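Local atomic coordinates of uncharacterized protein (Bacteroides ovatus, PDB entry 4IPB), a protein that is of unknown function but belongs to a PepSY-like family of putative beta-lactamase-inhibitor-like proteins. Residues V99-Q104 against D108-L113; F114-P117 against L121-T124. One frame throughout, in Å; residues are numbered along the deposited sequence.

Contact 1. Residues V99-Q104 against D108-L113; sequences VIKVGQ and DIKYQL
I100 and L113 bond twice at the tight end of this contact. I100 N donates to L113 O at 2.9 Å, and L113 N donates back to I100 O. One step on, V102 and Y111 form a second two-bond pair. V102 N reaches Y111 O at 2.9 Å with a nearly straight N-H...O angle of 169°.

These four side chains lie on one face of the sheet. L113 packs against both I100 and V102. Its CG rests 3.4 Å from I100 O. Its CD1 meets V102 CG1 at 3.9 Å, and the two side chains cross at about a right angle. F73 of helix 67-75 packs on I100, V102 and L113 from this face. The two strands form an antiparallel beta hairpin, 97-104 and 107-115, within the long antiparallel sheet of this PepSY-like protein.

Q112, K101 and K110 stand on the other face. V99, at the end of its segment, turns CG1 anti to its backbone N (chi1 -178°), which lays this methyl along Q112, 3.8 Å from NE2. The Q112 amide is fixed elsewhere: R125 binds OE1, and NE2 bonds to I133 O. K101 stays extended, and its CE passes 4.0 Å from K110 CB. K110 bends at chi2 (-81°), which carries its chain over the backbone of G103. Its ammonium group makes a salt bridge with D84, which probably offsets the charge of nearby K101.

Towards the turn the packing is looser, and water takes part. One water accepts from Q104 N at 2.9 Å and from K110 NZ at 3.1 Å, and also bonds to I109 O. It bridges the strands between the backbones of Q104 and I109, with the K110 ammonium as a third partner. Beyond it, Q104 and I109 meet weakly, side by side.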
ATOM      1  N   VAL A  99      -1.692   5.891  -2.557  1.00 11.98           N
ATOM      2  CA  VAL A  99      -0.449   6.520  -2.119  1.00 12.23           C
ATOM      3  C   VAL A  99       0.438   6.564  -3.333  1.00 12.98           C
ATOM      4  O   VAL A  99       0.803   5.525  -3.903  1.00 13.16           O
ATOM      5  CB  VAL A  99       0.236   5.788  -0.953  1.00 12.33           C
ATOM      6  CG1 VAL A  99       1.462   6.552  -0.556  1.00 12.92           C
ATOM      7  CG2 VAL A  99      -0.708   5.678   0.235  1.00 11.98           C
ATOM      8  N   ILE A 100       0.792   7.780  -3.737  1.00 13.33           N
ATOM      9  CA  ILE A 100       1.718   7.967  -4.862  1.00 13.94           C
ATOM     10  C   ILE A 100       3.015   8.487  -4.300  1.00 14.20           C
ATOM     11  O   ILE A 100       3.024   9.524  -3.641  1.00 13.73           O
ATOM     12  CB  ILE A 100       1.169   8.936  -5.916  1.00 14.81           C
ATOM     13  CG1 ILE A 100      -0.251   8.510  -6.327  1.00 14.69           C
ATOM     14  CG2 ILE A 100       2.135   9.022  -7.093  1.00 16.16           C
ATOM     15  CD1 ILE A 100      -0.916   9.453  -7.321  1.00 15.03           C
ATOM     16  N   LYS A 101       4.117   7.750  -4.542  1.00 14.65           N
ATOM     17  CA  LYS A 101       5.431   8.185  -4.117  1.00 15.92           C
ATOM     18  C   LYS A 101       6.112   8.886  -5.276  1.00 16.73           C
ATOM     19  O   LYS A 101       6.259   8.322  -6.369  1.00 16.83           O
ATOM     20  CB  LYS A 101       6.285   7.016  -3.640  1.00 17.52           C
ATOM     21  CG  LYS A 101       7.582   7.449  -3.005  1.00 19.88           C
ATOM     22  CD  LYS A 101       8.369   6.255  -2.550  1.00 23.66           C
ATOM     23  CE  LYS A 101       9.670   6.690  -1.926  1.00 27.35           C
ATOM     24  NZ  LYS A 101      10.623   5.560  -1.796  1.00 34.08           N
ATOM     25  N   VAL A 102       6.501  10.140  -5.040  1.00 16.68           N
ATOM     26  CA  VAL A 102       7.115  10.943  -6.080  1.00 18.36           C
ATOM     27  C   VAL A 102       8.472  11.472  -5.675  1.00 20.32           C
ATOM     28  O   VAL A 102       8.803  11.596  -4.463  1.00 20.54           O
ATOM     29  CB  VAL A 102       6.236  12.138  -6.460  1.00 18.03           C
ATOM     30  CG1 VAL A 102       4.936  11.637  -7.045  1.00 18.14           C
ATOM     31  CG2 VAL A 102       5.950  13.037  -5.272  1.00 17.18           C
ATOM     32  N   GLY A 103       9.284  11.728  -6.698  1.00 21.47           N
ATOM     33  CA  GLY A 103      10.618  12.301  -6.549  1.00 24.57           C
ATOM     34  C   GLY A 103      10.898  13.197  -7.774  1.00 26.32           C
ATOM     35  O   GLY A 103      10.060  13.452  -8.620  1.00 24.56           O
ATOM     36  N   GLN A 104      12.090  13.725  -7.867  1.00 31.61           N
ATOM     37  CA  GLN A 104      12.447  14.557  -9.038  1.00 36.44           C
ATOM     38  C   GLN A 104      13.676  13.946  -9.599  1.00 36.27           C
ATOM     39  O   GLN A 104      14.445  13.376  -8.846  1.00 38.36           O
ATOM     40  CB  GLN A 104      12.690  16.003  -8.625  1.00 39.60           C
ATOM     41  CG  GLN A 104      11.391  16.773  -8.509  1.00 42.09           C
ATOM     42  CD  GLN A 104      11.588  18.209  -8.081  1.00 47.76           C
ATOM     43  OE1 GLN A 104      12.392  18.498  -7.190  1.00 56.55           O
ATOM     44  NE2 GLN A 104      10.835  19.122  -8.690  1.00 47.90           N
ATOM     45  N   ASP A 108      17.218  13.908  -4.384  1.00 33.21           N
ATOM     46  CA  ASP A 108      16.855  12.770  -3.550  1.00 35.08           C
ATOM     47  C   ASP A 108      15.595  12.986  -2.702  1.00 31.47           C
ATOM     48  O   ASP A 108      15.184  12.098  -1.965  1.00 31.57           O
ATOM     49  CB  ASP A 108      18.049  12.380  -2.677  1.00 41.31           C
ATOM     50  CG  ASP A 108      19.242  11.955  -3.504  1.00 53.31           C
ATOM     51  OD1 ASP A 108      19.027  11.176  -4.465  1.00 58.68           O
ATOM     52  OD2 ASP A 108      20.384  12.405  -3.214  1.00 56.68           O
ATOM     53  N   ILE A 109      14.953  14.134  -2.859  1.00 29.31           N
ATOM     54  CA  ILE A 109      13.709  14.419  -2.134  1.00 28.99           C
ATOM     55  C   ILE A 109      12.603  13.449  -2.598  1.00 26.49           C
ATOM     56  O   ILE A 109      12.417  13.262  -3.794  1.00 26.21           O
ATOM     57  CB  ILE A 109      13.283  15.898  -2.320  1.00 33.90           C
ATOM     58  CG1 ILE A 109      12.059  16.195  -1.476  1.00 34.88           C
ATOM     59  CG2 ILE A 109      13.056  16.281  -3.792  1.00 40.25           C
ATOM     60  CD1 ILE A 109      12.436  16.365  -0.038  1.00 40.55           C
ATOM     61  N   LYS A 110      11.892  12.815  -1.662  1.00 23.68           N
ATOM     62  CA  LYS A 110      10.778  11.945  -1.997  1.00 20.99           C
ATOM     63  C   LYS A 110       9.579  12.299  -1.093  1.00 19.28           C
ATOM     64  O   LYS A 110       9.774  12.520   0.117  1.00 19.33           O
ATOM     65  CB  LYS A 110      11.096  10.470  -1.705  1.00 22.50           C
ATOM     66  CG  LYS A 110      12.380   9.914  -2.278  1.00 27.33           C
ATOM     67  CD  LYS A 110      12.195   9.553  -3.706  1.00 30.19           C
ATOM     68  CE  LYS A 110      13.475   8.980  -4.295  1.00 33.97           C
ATOM     69  NZ  LYS A 110      13.374   9.078  -5.770  1.00 33.70           N
ATOM     70  N   TYR A 111       8.380  12.370  -1.672  1.00 17.85           N
ATOM     71  CA  TYR A 111       7.156  12.539  -0.904  1.00 16.50           C
ATOM     72  C   TYR A 111       6.164  11.420  -1.190  1.00 15.82           C
ATOM     73  O   TYR A 111       6.123  10.927  -2.311  1.00 16.09           O
ATOM     74  CB  TYR A 111       6.434  13.848  -1.247  1.00 16.53           C
ATOM     75  CG  TYR A 111       7.237  15.086  -0.953  1.00 17.32           C
ATOM     76  CD1 TYR A 111       7.460  15.480   0.373  1.00 17.43           C
ATOM     77  CD2 TYR A 111       7.661  15.914  -1.966  1.00 18.46           C
ATOM     78  CE1 TYR A 111       8.220  16.607   0.649  1.00 18.54           C
ATOM     79  CE2 TYR A 111       8.386  17.063  -1.691  1.00 19.61           C
ATOM     80  CZ  TYR A 111       8.672  17.379  -0.391  1.00 19.53           C
ATOM     81  OH  TYR A 111       9.402  18.533  -0.209  1.00 21.60           O
ATOM     82  N   GLN A 112       5.435  11.016  -0.165  1.00 14.49           N
ATOM     83  CA  GLN A 112       4.215  10.225  -0.342  1.00 14.02           C
ATOM     84  C   GLN A 112       3.024  11.160  -0.382  1.00 13.51           C
ATOM     85  O   GLN A 112       2.892  12.033   0.494  1.00 13.40           O
ATOM     86  CB  GLN A 112       3.947   9.244   0.800  1.00 15.00           C
ATOM     87  CG  GLN A 112       4.835   8.029   0.784  1.00 16.11           C
ATOM     88  CD  GLN A 112       4.574   7.164   1.997  1.00 17.64           C
ATOM     89  OE1 GLN A 112       4.501   7.665   3.097  1.00 18.37           O
ATOM     90  NE2 GLN A 112       4.417   5.846   1.797  1.00 18.92           N
ATOM     91  N   LEU A 113       2.190  10.952  -1.394  1.00 12.76           N
ATOM     92  CA  LEU A 113       0.977  11.721  -1.615  1.00 12.67           C
ATOM     93  C   LEU A 113      -0.166  10.780  -1.330  1.00 12.42           C
ATOM     94  O   LEU A 113      -0.219   9.718  -1.896  1.00 12.70           O
ATOM     95  CB  LEU A 113       0.913  12.207  -3.078  1.00 13.42           C
ATOM     96  CG  LEU A 113       2.134  12.827  -3.704  1.00 14.35           C
ATOM     97  CD1 LEU A 113       1.870  13.206  -5.151  1.00 15.12           C
ATOM     98  CD2 LEU A 113       2.601  13.965  -2.857  1.00 14.45           C
TER
HETATM   99  O   HOH W   1      13.673  12.164  -6.055  1.00 27.35           O

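Contact 2. Residues F114-P117 against L121-T124; sequences FYTP and LLKT
F114 and K123 meet through both backbone and side chain. Two backbone hydrogen bonds hold the strands together. F114 N donates to K123 O at 3.0 Å, and L122 N donates to F114 O at 2.8 Å. The same F114 thus bonds to two successive residues of the other strand.

Contacts to ring faces form the second group. K123 lies across the F114 ring. Its CE sits over the ring centre, 3.7 Å from the centroid, as a CH-pi contact. Its NZ makes a cation-pi contact over the same face, 4.7 Å from the centroid. K123 takes chi1 near +66°, with CG between its backbone N and carbonyl carbon, and the extended chain then runs over the phenyl ring. T124 CA lies near the edge of that ring.

This is the hairpin of strands 107-115 and 121-126, the latter an outermost strand of the sheet. L122 and K123 both stand opposite F114, which makes a beta bulge. The helical backbone of L122 (psi -41°) marks the irregularity.

L121 covers a face of the Y115 ring on the other side of the sheet. Its CD1 makes a CH-pi contact 4.0 Å from the centroid, offset toward the rim. Its CB also touches Y115 CE1 at 3.8 Å.

Apolar packing also joins T116 and L122. T116 CG2 meets L122 CG at 3.6 Å, and the side chains cross at about a right angle. T116 OG1 turns to I120 N in the connecting turn and accepts a hydrogen bond there.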
ATOM      1  N   PHE A 114      -1.071  11.150  -0.421  1.00 12.18           N
ATOM      2  CA  PHE A 114      -2.237  10.333  -0.004  1.00 12.21           C
ATOM      3  C   PHE A 114      -3.525  10.902  -0.601  1.00 12.59           C
ATOM      4  O   PHE A 114      -4.007  11.988  -0.159  1.00 12.90           O
ATOM      5  CB  PHE A 114      -2.327  10.335   1.510  1.00 12.38           C
ATOM      6  CG  PHE A 114      -1.127   9.676   2.198  1.00 12.23           C
ATOM      7  CD1 PHE A 114       0.050  10.356   2.340  1.00 13.30           C
ATOM      8  CD2 PHE A 114      -1.264   8.431   2.804  1.00 13.69           C
ATOM      9  CE1 PHE A 114       1.138   9.771   2.996  1.00 13.34           C
ATOM     10  CE2 PHE A 114      -0.208   7.857   3.474  1.00 12.86           C
ATOM     11  CZ  PHE A 114       1.023   8.522   3.546  1.00 13.23           C
ATOM     12  N   TYR A 115      -4.053  10.192  -1.598  1.00 12.13           N
ATOM     13  CA  TYR A 115      -5.237  10.589  -2.310  1.00 12.57           C
ATOM     14  C   TYR A 115      -6.443   9.717  -1.921  1.00 12.33           C
ATOM     15  O   TYR A 115      -6.312   8.502  -1.765  1.00 12.14           O
ATOM     16  CB  TYR A 115      -5.062  10.439  -3.849  1.00 13.01           C
ATOM     17  CG  TYR A 115      -4.246  11.535  -4.475  1.00 13.92           C
ATOM     18  CD1 TYR A 115      -4.856  12.678  -4.902  1.00 15.51           C
ATOM     19  CD2 TYR A 115      -2.865  11.394  -4.671  1.00 14.87           C
ATOM     20  CE1 TYR A 115      -4.130  13.711  -5.481  1.00 16.66           C
ATOM     21  CE2 TYR A 115      -2.120  12.427  -5.243  1.00 15.77           C
ATOM     22  CZ  TYR A 115      -2.762  13.558  -5.650  1.00 17.05           C
ATOM     23  OH  TYR A 115      -2.068  14.609  -6.214  1.00 22.25           O
ATOM     24  N   THR A 116      -7.595  10.345  -1.908  1.00 12.79           N
ATOM     25  CA  THR A 116      -8.841   9.608  -1.792  1.00 12.81           C
ATOM     26  C   THR A 116      -9.220   9.116  -3.177  1.00 13.37           C
ATOM     27  O   THR A 116      -8.773   9.661  -4.223  1.00 13.77           O
ATOM     28  CB  THR A 116     -10.009  10.464  -1.229  1.00 13.68           C
ATOM     29  OG1 THR A 116     -10.457  11.394  -2.215  1.00 14.02           O
ATOM     30  CG2 THR A 116      -9.615  11.219   0.062  1.00 13.72           C
ATOM     31  N   PRO A 117     -10.116   8.134  -3.243  1.00 13.97           N
ATOM     32  CA  PRO A 117     -10.667   7.708  -4.551  1.00 14.87           C
ATOM     33  C   PRO A 117     -11.398   8.767  -5.335  1.00 16.34           C
ATOM     34  O   PRO A 117     -11.562   8.600  -6.548  1.00 17.08           O
ATOM     35  CB  PRO A 117     -11.625   6.577  -4.173  1.00 15.44           C
ATOM     36  CG  PRO A 117     -11.029   6.057  -2.853  1.00 14.93           C
ATOM     37  CD  PRO A 117     -10.637   7.313  -2.151  1.00 14.75           C
ATOM     38  N   LEU A 121      -6.378  15.257  -2.424  1.00 14.89           N
ATOM     39  CA  LEU A 121      -5.095  15.089  -1.805  1.00 14.14           C
ATOM     40  C   LEU A 121      -5.243  15.434  -0.339  1.00 14.06           C
ATOM     41  O   LEU A 121      -5.368  16.594  -0.002  1.00 14.47           O
ATOM     42  CB  LEU A 121      -4.001  15.946  -2.468  1.00 15.09           C
ATOM     43  CG  LEU A 121      -2.596  15.850  -1.890  1.00 14.96           C
ATOM     44  CD1 LEU A 121      -2.084  14.403  -1.857  1.00 14.26           C
ATOM     45  CD2 LEU A 121      -1.624  16.746  -2.678  1.00 16.11           C
ATOM     46  N   LEU A 122      -5.260  14.424   0.522  1.00 13.54           N
ATOM     47  CA  LEU A 122      -5.508  14.611   1.942  1.00 14.99           C
ATOM     48  C   LEU A 122      -4.267  15.179   2.689  1.00 14.08           C
ATOM     49  O   LEU A 122      -4.390  15.965   3.604  1.00 13.83           O
ATOM     50  CB  LEU A 122      -5.914  13.242   2.582  1.00 17.71           C
ATOM     51  CG  LEU A 122      -7.383  12.819   2.373  1.00 20.61           C
ATOM     52  CD1 LEU A 122      -7.555  11.464   3.054  1.00 25.69           C
ATOM     53  CD2 LEU A 122      -8.388  13.822   2.845  1.00 23.72           C
ATOM     54  N   LYS A 123      -3.108  14.665   2.326  1.00 13.45           N
ATOM     55  CA  LYS A 123      -1.854  14.946   3.017  1.00 13.58           C
ATOM     56  C   LYS A 123      -0.687  14.399   2.215  1.00 13.16           C
ATOM     57  O   LYS A 123      -0.887  13.607   1.314  1.00 12.50           O
ATOM     58  CB  LYS A 123      -1.856  14.308   4.405  1.00 14.30           C
ATOM     59  CG  LYS A 123      -1.877  12.801   4.386  1.00 14.47           C
ATOM     60  CD  LYS A 123      -1.905  12.226   5.784  1.00 16.44           C
ATOM     61  CE  LYS A 123      -1.877  10.703   5.737  1.00 19.75           C
ATOM     62  NZ  LYS A 123      -1.813  10.217   7.129  1.00 23.76           N
ATOM     63  N   THR A 124       0.505  14.915   2.543  1.00 13.27           N
ATOM     64  CA  THR A 124       1.756  14.409   1.999  1.00 13.79           C
ATOM     65  C   THR A 124       2.752  14.281   3.152  1.00 14.40           C
ATOM     66  O   THR A 124       2.607  14.909   4.211  1.00 14.27           O
ATOM     67  CB  THR A 124       2.369  15.287   0.934  1.00 14.31           C
ATOM     68  OG1 THR A 124       2.912  16.443   1.547  1.00 15.10           O
ATOM     69  CG2 THR A 124       1.352  15.705  -0.135  1.00 14.23           C
TER

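Contact 1 comes first, and contact 2 follows it directly along the chain. Their centres lie 13 Å apart. Both use strand 107-115. Contact 1 pairs it with strand 97-104, and contact 2 pairs its end with strand 121-126. The two hairpins are therefore consecutive, and they form one edge of the antiparallel sheet, ending in strand 121-126. The contacts also touch directly. L113 CD2 packs on T124 CG2 at 3.5 Å. V99 CG2 reaches F114 CD2, and I100 CD1 reaches Y115 CD2, both at 3.8 Å. Side chains of the first hairpin thus pack directly on those of the second. All four segments belong to the PepSY-like part of the protein.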